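Local coordinates for protein family 88 glycosyl hydrolase (Bacteroides thetaiotaomicron, PDB 5NOA) that probably cleaves glycosidic bonds in complex plant polysaccharides, as a family 88 glycosyl hydrolase, at residues Val34-Lys39 with Val327-Asp332; Pro285-Ser290 with Trp321-Thr326. One frame throughout, in Å; residues are numbered along the deposited sequence.

Contact 1 of 2, residues Val34-Lys39 with Val327-Asp332; sequences VDIIHK and VALQPD
Lys39 and Ile36, one turn apart on helix 29-47, face the chain that leaves helix 310-328, and Leu329 reaches between them. Leu329 has CG anti to its backbone N (chi1 176°), which carries CG, and the CD2 methyl beyond it, toward the helix. That methyl lies against the flank of Ile36, near both branches from CB, 3.9 Å from Ile36 CG2 and 4.0 Å from both Ile36 CG1 and Ile36 CD1. The two side chains meet obliquely, a single methyl against both branches of the isoleucine.

Lys39 runs out alongside the 330-332 backbone and meets it largely through carbonyl oxygens. Bends at the third torsion (chi3 57°) and again at the fourth bring NZ over Leu329, with Lys39 NZ 3.8 Å from Leu329 CD2. From there NZ donates to the Gln330 carbonyl, Lys39 NZ to Gln330 O being 3.3 Å, a long bond made with the donor tilted 34° from the carbonyl plane. Partway along the chain, Lys39 CD comes to 3.3 Å from Pro331 O. The carboxylate of Asp332 takes no direct part: its OD1 stands 6.6 Å from Lys39 NZ and bonds instead to Lys334 N. An alanine in place of Lys39 would probably leave Gln330 O without this donor and uncover one flank of Leu329.

Leu329 also packs on Val40 and Ile335, while Gln330 NE2 bonds to Asn354 OD1. Ile36 also touches Phe364 of helix 358-377. The first long helix thus lies beside the last one and beside the exit from helix 310-328, a surface seam consistent with the ring of helical hairpins in an (alpha/alpha)6 barrel, the fold of family 88 hydrolases.

Contact 2 of 2, residues Pro285-Ser290 with Trp321-Thr326; sequences PGPETS and WKYLST
Thr289 and Leu324 bring the two backbones closest, with their CA atoms 7.1 Å apart. Residues 285-288 run extended, through a positive phi at Gly286 (83°), and then enter helix 289-304, whereas 321-326 is helical throughout and widens into a pi-type turn at 324-326.

Glu288 is the N-cap. Its OE2 accepts from Ser290 N at 2.9 Å, with an N-H...acceptor angle of 152° and the donor coming from above the carboxylate plane. Ser290 OG meets the same Glu288 OE2 at 2.7 Å, on the syn side and near the plane. Gln339 N is a further donor to OE2, and OE1 takes Gly291 N, so several bonds fix the rotation of this buried carboxylate.

Across the contact, Tyr323 has CG anti to its backbone N (chi1 162°), which carries the ring out toward the capping segment. Its hydroxyl donates to Thr289, Tyr323 OH to Thr289 OG1 being 2.8 Å, with OG1 at the ring edge near the ring plane. Thr289 OG1 is also bonded to Gly336 O, making the threonine a bridge between tyrosine and loop. Pro287 sits obliquely by the same ring end, its CB 3.4 Å from Tyr323 OH and 3.6 Å from Tyr323 CE1. On its other branch, Thr289 CG2 touches Leu324 CD2 at 4.0 Å.

Around this, Tyr323 meets Tyr273 edge-to-face, and Tyr337 touches both Pro287 and Tyr323. Leu324 packs on Ala293 and Thr296 of helix 289-304 and on Phe364 of helix 358-377. The contact therefore closes one end of the hairpin formed by helices 289-304 and 310-328, with helix 358-377 alongside.

Contacts 1 and 2 share helix 310-328 and follow one another along it, their centres about 13 Å apart. The helix passes from one to the other through wide-turn backbone bonds, both probable: Ala328 N to Tyr323 O at 3.1 Å and Leu329 N to Leu324 O at 3.0 Å. Ala328 also packs directly on the other contact, its CB 3.4 Å from Thr289 OG1. Contact 2 is buried and joins sequence-adjacent helices, whereas contact 1 lies at the surface and ties the following chain to the N-terminal helix. Phe364 of helix 358-377 touches both Ile36 and Leu324, and Ile335 touches both Leu329 and Thr289, so both contacts share these two neighbours.

Contact 1 of 2, residues Val34-Lys39 with Val327-Asp332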
ATOM      1  N   VAL A  34      -9.316 -14.329 -11.307  1.00  8.29           N
ATOM      2  CA  VAL A  34     -10.492 -14.134 -10.466  1.00  9.09           C
ATOM      3  C   VAL A  34     -10.670 -15.305  -9.508  1.00  8.51           C
ATOM      4  O   VAL A  34     -10.955 -15.091  -8.321  1.00  9.01           O
ATOM      5  CB  VAL A  34     -11.747 -13.862 -11.295  1.00 10.56           C
ATOM      6  CG1 VAL A  34     -13.016 -13.830 -10.451  1.00 11.59           C
ATOM      7  CG2 VAL A  34     -11.597 -12.526 -12.021  1.00 10.79           C
ATOM      8  N   ASP A  35     -10.531 -16.529  -9.999  1.00  9.40           N
ATOM      9  CA  ASP A  35     -10.652 -17.692  -9.123  1.00 10.60           C
ATOM     10  C   ASP A  35      -9.599 -17.647  -7.988  1.00  9.37           C
ATOM     11  O   ASP A  35      -9.910 -17.995  -6.842  1.00  9.79           O
ATOM     12  CB  ASP A  35     -10.526 -18.999  -9.921  1.00 12.61           C
ATOM     13  CG  ASP A  35     -11.700 -19.294 -10.814  1.00 18.89           C
ATOM     14  OD1 ASP A  35     -12.777 -18.703 -10.636  1.00 22.48           O
ATOM     15  OD2 ASP A  35     -11.525 -20.149 -11.712  1.00 25.76           O
ATOM     16  N   ILE A  36      -8.395 -17.211  -8.297  1.00  9.31           N
ATOM     17  CA  ILE A  36      -7.369 -17.053  -7.268  1.00  8.58           C
ATOM     18  C   ILE A  36      -7.783 -15.997  -6.235  1.00  8.89           C
ATOM     19  O   ILE A  36      -7.650 -16.218  -5.029  1.00  9.00           O
ATOM     20  CB  ILE A  36      -6.015 -16.702  -7.919  1.00  9.44           C
ATOM     21  CG1 ILE A  36      -5.431 -17.925  -8.603  1.00 10.92           C
ATOM     22  CG2 ILE A  36      -5.053 -16.118  -6.905  1.00  9.91           C
ATOM     23  CD1 ILE A  36      -4.249 -17.665  -9.532  1.00 12.30           C
ATOM     24  N   ILE A  37      -8.301 -14.869  -6.698  1.00  8.33           N
ATOM     25  CA  ILE A  37      -8.764 -13.832  -5.783  1.00  7.81           C
ATOM     26  C   ILE A  37      -9.798 -14.373  -4.788  1.00  8.04           C
ATOM     27  O   ILE A  37      -9.677 -14.151  -3.593  1.00  8.32           O
ATOM     28  CB  ILE A  37      -9.345 -12.631  -6.566  1.00  8.46           C
ATOM     29  CG1 ILE A  37      -8.206 -11.870  -7.244  1.00  8.68           C
ATOM     30  CG2 ILE A  37     -10.138 -11.673  -5.689  1.00  8.78           C
ATOM     31  CD1 ILE A  37      -8.636 -10.944  -8.367  1.00  9.54           C
ATOM     32  N   HIS A  38     -10.783 -15.126  -5.285  1.00  8.77           N
ATOM     33  CA  HIS A  38     -11.780 -15.676  -4.391  1.00  9.15           C
ATOM     34  C   HIS A  38     -11.195 -16.730  -3.439  1.00  9.32           C
ATOM     35  O   HIS A  38     -11.564 -16.804  -2.266  1.00 11.03           O
ATOM     36  CB  HIS A  38     -12.956 -16.232  -5.184  1.00  9.67           C
ATOM     37  CG  HIS A  38     -13.735 -15.168  -5.860  1.00 10.16           C
ATOM     38  ND1 HIS A  38     -14.163 -14.039  -5.185  1.00 12.62           N
ATOM     39  CD2 HIS A  38     -14.196 -15.057  -7.124  1.00 12.93           C
ATOM     40  CE1 HIS A  38     -14.835 -13.269  -6.033  1.00 13.33           C
ATOM     41  NE2 HIS A  38     -14.887 -13.875  -7.206  1.00 13.98           N
ATOM     42  N   LYS A  39     -10.249 -17.530  -3.925  1.00  9.23           N
ATOM     43  CA  LYS A  39      -9.611 -18.534  -3.074  1.00  9.79           C
ATOM     44  C   LYS A  39      -8.835 -17.859  -1.923  1.00  9.04           C
ATOM     45  O   LYS A  39      -8.924 -18.253  -0.779  1.00  9.99           O
ATOM     46  CB  LYS A  39      -8.693 -19.410  -3.912  1.00 12.19           C
ATOM     47  CG  LYS A  39      -8.083 -20.591  -3.185  1.00 16.34           C
ATOM     48  CD  LYS A  39      -7.201 -21.419  -4.119  1.00 24.32           C
ATOM     49  CE  LYS A  39      -6.067 -20.609  -4.783  1.00 29.50           C
ATOM     50  NZ  LYS A  39      -4.756 -21.315  -4.966  1.00 32.63           N
ATOM     51  N   VAL A 327       4.886 -19.331  -6.452  1.00 11.45           N
ATOM     52  CA  VAL A 327       5.724 -19.533  -5.279  1.00 12.45           C
ATOM     53  C   VAL A 327       5.030 -18.988  -4.029  1.00 11.43           C
ATOM     54  O   VAL A 327       4.911 -19.717  -3.020  1.00 12.97           O
ATOM     55  CB  VAL A 327       7.116 -18.901  -5.467  1.00 13.93           C
ATOM     56  CG1 VAL A 327       7.948 -19.069  -4.229  1.00 15.31           C
ATOM     57  CG2 VAL A 327       7.802 -19.499  -6.689  1.00 15.80           C
ATOM     58  N   ALA A 328       4.564 -17.746  -4.069  1.00 10.38           N
ATOM     59  CA  ALA A 328       3.923 -17.168  -2.886  1.00 10.44           C
ATOM     60  C   ALA A 328       2.573 -17.836  -2.569  1.00  9.79           C
ATOM     61  O   ALA A 328       2.277 -18.146  -1.419  1.00 10.92           O
ATOM     62  CB  ALA A 328       3.744 -15.680  -3.041  1.00 10.61           C
ATOM     63  N   LEU A 329       1.741 -18.015  -3.584  1.00  9.07           N
ATOM     64  CA  LEU A 329       0.410 -18.565  -3.408  1.00  9.03           C
ATOM     65  C   LEU A 329       0.446 -20.047  -3.126  1.00  9.36           C
ATOM     66  O   LEU A 329       1.094 -20.794  -3.815  1.00 11.53           O
ATOM     67  CB  LEU A 329      -0.379 -18.338  -4.683  1.00  9.28           C
ATOM     68  CG  LEU A 329      -1.794 -18.927  -4.773  1.00 10.39           C
ATOM     69  CD1 LEU A 329      -2.722 -18.278  -3.756  1.00 10.17           C
ATOM     70  CD2 LEU A 329      -2.300 -18.714  -6.186  1.00 11.23           C
ATOM     71  N   GLN A 330      -0.280 -20.463  -2.102  1.00  9.60           N
ATOM     72  CA  GLN A 330      -0.445 -21.884  -1.757  1.00 10.61           C
ATOM     73  C   GLN A 330      -1.802 -22.332  -2.235  1.00 10.00           C
ATOM     74  O   GLN A 330      -2.715 -21.503  -2.404  1.00 10.63           O
ATOM     75  CB  GLN A 330      -0.306 -22.080  -0.246  1.00 12.39           C
ATOM     76  CG  GLN A 330       1.022 -21.467   0.246  1.00 16.13           C
ATOM     77  CD  GLN A 330       1.491 -21.868   1.601  1.00 20.68           C
ATOM     78  OE1 GLN A 330       0.819 -22.611   2.292  1.00 28.60           O
ATOM     79  NE2 GLN A 330       2.691 -21.375   1.996  1.00 23.49           N
ATOM     80  N   PRO A 331      -1.973 -23.627  -2.484  1.00  9.99           N
ATOM     81  CA  PRO A 331      -3.198 -24.088  -3.133  1.00 10.29           C
ATOM     82  C   PRO A 331      -4.468 -23.967  -2.333  1.00 11.87           C
ATOM     83  O   PRO A 331      -5.537 -24.052  -2.908  1.00 14.36           O
ATOM     84  CB  PRO A 331      -2.863 -25.535  -3.523  1.00 12.74           C
ATOM     85  CG  PRO A 331      -1.698 -25.915  -2.699  1.00 12.75           C
ATOM     86  CD  PRO A 331      -0.939 -24.674  -2.462  1.00 11.53           C
ATOM     87  N   ASP A 332      -4.376 -23.723  -1.039  1.00 11.13           N
ATOM     88  CA  ASP A 332      -5.584 -23.435  -0.269  1.00 12.40           C
ATOM     89  C   ASP A 332      -5.936 -21.953  -0.194  1.00 12.00           C
ATOM     90  O   ASP A 332      -6.921 -21.590   0.410  1.00 12.79           O
ATOM     91  CB  ASP A 332      -5.506 -24.009   1.136  1.00 14.91           C
ATOM     92  CG  ASP A 332      -4.312 -23.527   1.919  1.00 16.06           C
ATOM     93  OD1 ASP A 332      -3.483 -22.730   1.384  1.00 16.11           O
ATOM     94  OD2 ASP A 332      -4.172 -23.965   3.078  1.00 21.00           O
TER

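Contact 2 of 2, residues Pro285-Ser290 with Trp321-Thr326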
ATOM      1  N   PRO A 285      18.438 -12.788   2.072  1.00  9.33           N
ATOM      2  CA  PRO A 285      18.214 -13.475   0.790  1.00  9.24           C
ATOM      3  C   PRO A 285      16.817 -14.009   0.572  1.00  8.61           C
ATOM      4  O   PRO A 285      16.038 -14.180   1.503  1.00  9.05           O
ATOM      5  CB  PRO A 285      19.223 -14.649   0.855  1.00 10.34           C
ATOM      6  CG  PRO A 285      19.328 -14.923   2.320  1.00 10.44           C
ATOM      7  CD  PRO A 285      19.338 -13.564   2.939  1.00 10.14           C
ATOM      8  N   GLY A 286      16.577 -14.347  -0.673  1.00  9.28           N
ATOM      9  CA  GLY A 286      15.453 -15.139  -1.058  1.00  8.98           C
ATOM     10  C   GLY A 286      14.172 -14.354  -1.236  1.00  8.76           C
ATOM     11  O   GLY A 286      14.115 -13.101  -1.115  1.00  8.69           O
ATOM     12  N   PRO A 287      13.087 -15.073  -1.575  1.00  9.73           N
ATOM     13  CA  PRO A 287      11.835 -14.434  -1.886  1.00 10.75           C
ATOM     14  C   PRO A 287      11.228 -13.604  -0.743  1.00  9.47           C
ATOM     15  O   PRO A 287      11.347 -13.914   0.429  1.00  9.32           O
ATOM     16  CB  PRO A 287      10.894 -15.605  -2.133  1.00 13.42           C
ATOM     17  CG  PRO A 287      11.631 -16.814  -2.028  1.00 14.33           C
ATOM     18  CD  PRO A 287      13.023 -16.539  -1.690  1.00 11.53           C
ATOM     19  N   GLU A 288      10.500 -12.566  -1.125  1.00  9.55           N
ATOM     20  CA  GLU A 288       9.620 -11.878  -0.187  1.00  8.86           C
ATOM     21  C   GLU A 288       8.410 -11.419  -0.974  1.00  8.14           C
ATOM     22  O   GLU A 288       8.555 -10.962  -2.113  1.00  9.81           O
ATOM     23  CB  GLU A 288      10.331 -10.747   0.531  1.00  8.84           C
ATOM     24  CG  GLU A 288       9.599 -10.261   1.794  1.00  9.62           C
ATOM     25  CD  GLU A 288       8.400  -9.366   1.570  1.00  9.78           C
ATOM     26  OE1 GLU A 288       8.520  -8.436   0.750  1.00 10.09           O
ATOM     27  OE2 GLU A 288       7.356  -9.550   2.294  1.00  9.11           O
ATOM     28  N   THR A 289       7.231 -11.514  -0.366  1.00  6.90           N
ATOM     29  CA  THR A 289       5.985 -11.311  -1.093  1.00  7.06           C
ATOM     30  C   THR A 289       5.399  -9.932  -1.018  1.00  7.55           C
ATOM     31  O   THR A 289       4.808  -9.468  -1.996  1.00  8.22           O
ATOM     32  CB  THR A 289       4.986 -12.356  -0.645  1.00  7.07           C
ATOM     33  OG1 THR A 289       5.486 -13.638  -1.004  1.00  8.49           O
ATOM     34  CG2 THR A 289       3.582 -12.177  -1.213  1.00  7.88           C
ATOM     35  N   SER A 290       5.416  -9.301   0.151  1.00  7.67           N
ATOM     36  CA  SER A 290       4.668  -8.058   0.293  1.00  8.32           C
ATOM     37  C   SER A 290       5.189  -6.937  -0.592  1.00  7.95           C
ATOM     38  O   SER A 290       4.391  -6.278  -1.288  1.00  8.55           O
ATOM     39  CB  SER A 290       4.555  -7.626   1.759  1.00  9.68           C
ATOM     40  OG  SER A 290       5.815  -7.374   2.352  1.00 11.31           O
ATOM     41  N   TRP A 321       4.347 -11.571 -11.385  1.00  8.92           N
ATOM     42  CA  TRP A 321       3.121 -12.363 -11.223  1.00  9.69           C
ATOM     43  C   TRP A 321       3.414 -13.847 -11.248  1.00 10.01           C
ATOM     44  O   TRP A 321       2.780 -14.627 -10.551  1.00 10.59           O
ATOM     45  CB  TRP A 321       2.052 -11.993 -12.262  1.00 10.16           C
ATOM     46  CG  TRP A 321       0.836 -12.824 -12.053  1.00  9.67           C
ATOM     47  CD1 TRP A 321       0.461 -13.897 -12.785  1.00 11.14           C
ATOM     48  CD2 TRP A 321      -0.076 -12.727 -10.964  1.00  9.62           C
ATOM     49  NE1 TRP A 321      -0.668 -14.472 -12.234  1.00 11.95           N
ATOM     50  CE2 TRP A 321      -1.009 -13.770 -11.111  1.00 10.36           C
ATOM     51  CE3 TRP A 321      -0.203 -11.844  -9.868  1.00 10.81           C
ATOM     52  CZ2 TRP A 321      -2.035 -13.966 -10.200  1.00 10.47           C
ATOM     53  CZ3 TRP A 321      -1.223 -12.048  -8.975  1.00 11.17           C
ATOM     54  CH2 TRP A 321      -2.130 -13.097  -9.157  1.00 11.21           C
ATOM     55  N   LYS A 322       4.379 -14.254 -12.069  1.00 10.49           N
ATOM     56  CA  LYS A 322       4.802 -15.615 -12.056  1.00 11.07           C
ATOM     57  C   LYS A 322       5.264 -16.066 -10.642  1.00 11.08           C
ATOM     58  O   LYS A 322       4.848 -17.102 -10.133  1.00 11.63           O
ATOM     59  CB  LYS A 322       5.863 -15.793 -13.111  1.00 12.09           C
ATOM     60  CG  LYS A 322       6.500 -17.137 -13.080  1.00 13.74           C
ATOM     61  CD  LYS A 322       7.419 -17.292 -14.279  1.00 15.87           C
ATOM     62  CE  LYS A 322       8.258 -18.543 -14.179  1.00 21.30           C
ATOM     63  NZ  LYS A 322       7.409 -19.699 -14.483  1.00 23.40           N
ATOM     64  N   TYR A 323       6.089 -15.255  -9.999  1.00  9.37           N
ATOM     65  CA  TYR A 323       6.478 -15.530  -8.632  1.00  9.56           C
ATOM     66  C   TYR A 323       5.258 -15.578  -7.711  1.00  8.65           C
ATOM     67  O   TYR A 323       5.124 -16.494  -6.887  1.00  8.92           O
ATOM     68  CB  TYR A 323       7.495 -14.469  -8.148  1.00  9.60           C
ATOM     69  CG  TYR A 323       7.580 -14.466  -6.635  1.00  8.54           C
ATOM     70  CD1 TYR A 323       8.272 -15.451  -5.940  1.00  9.88           C
ATOM     71  CD2 TYR A 323       6.871 -13.540  -5.892  1.00  8.47           C
ATOM     72  CE1 TYR A 323       8.270 -15.502  -4.568  1.00  9.40           C
ATOM     73  CE2 TYR A 323       6.886 -13.569  -4.512  1.00  8.94           C
ATOM     74  CZ  TYR A 323       7.573 -14.570  -3.848  1.00  8.58           C
ATOM     75  OH  TYR A 323       7.591 -14.678  -2.468  1.00  9.01           O
ATOM     76  N   LEU A 324       4.396 -14.566  -7.795  1.00  8.23           N
ATOM     77  CA  LEU A 324       3.265 -14.516  -6.851  1.00  8.18           C
ATOM     78  C   LEU A 324       2.362 -15.713  -6.982  1.00  8.44           C
ATOM     79  O   LEU A 324       1.899 -16.232  -5.999  1.00  9.91           O
ATOM     80  CB  LEU A 324       2.482 -13.225  -7.044  1.00  8.00           C
ATOM     81  CG  LEU A 324       3.212 -11.942  -6.649  1.00  8.59           C
ATOM     82  CD1 LEU A 324       2.447 -10.723  -7.144  1.00 10.25           C
ATOM     83  CD2 LEU A 324       3.426 -11.876  -5.150  1.00  8.63           C
ATOM     84  N   SER A 325       2.097 -16.116  -8.214  1.00  8.86           N
ATOM     85  CA  SER A 325       1.136 -17.176  -8.467  1.00 10.58           C
ATOM     86  C   SER A 325       1.652 -18.573  -8.304  1.00 10.53           C
ATOM     87  O   SER A 325       0.875 -19.471  -8.038  1.00 12.78           O
ATOM     88  CB  SER A 325       0.507 -16.965  -9.843  1.00 12.60           C
ATOM     89  OG  SER A 325       1.439 -17.065 -10.865  1.00 15.08           O
ATOM     90  N   THR A 326       2.962 -18.732  -8.443  1.00 10.67           N
ATOM     91  CA  THR A 326       3.613 -20.038  -8.363  1.00 13.88           C
ATOM     92  C   THR A 326       4.306 -20.349  -7.066  1.00 14.71           C
ATOM     93  O   THR A 326       4.410 -21.513  -6.709  1.00 19.63           O
ATOM     94  CB  THR A 326       4.642 -20.252  -9.497  1.00 15.71           C
ATOM     95  OG1 THR A 326       5.723 -19.300  -9.418  1.00 22.16           O
ATOM     96  CG2 THR A 326       3.958 -20.092 -10.741  1.00 15.16           C
TER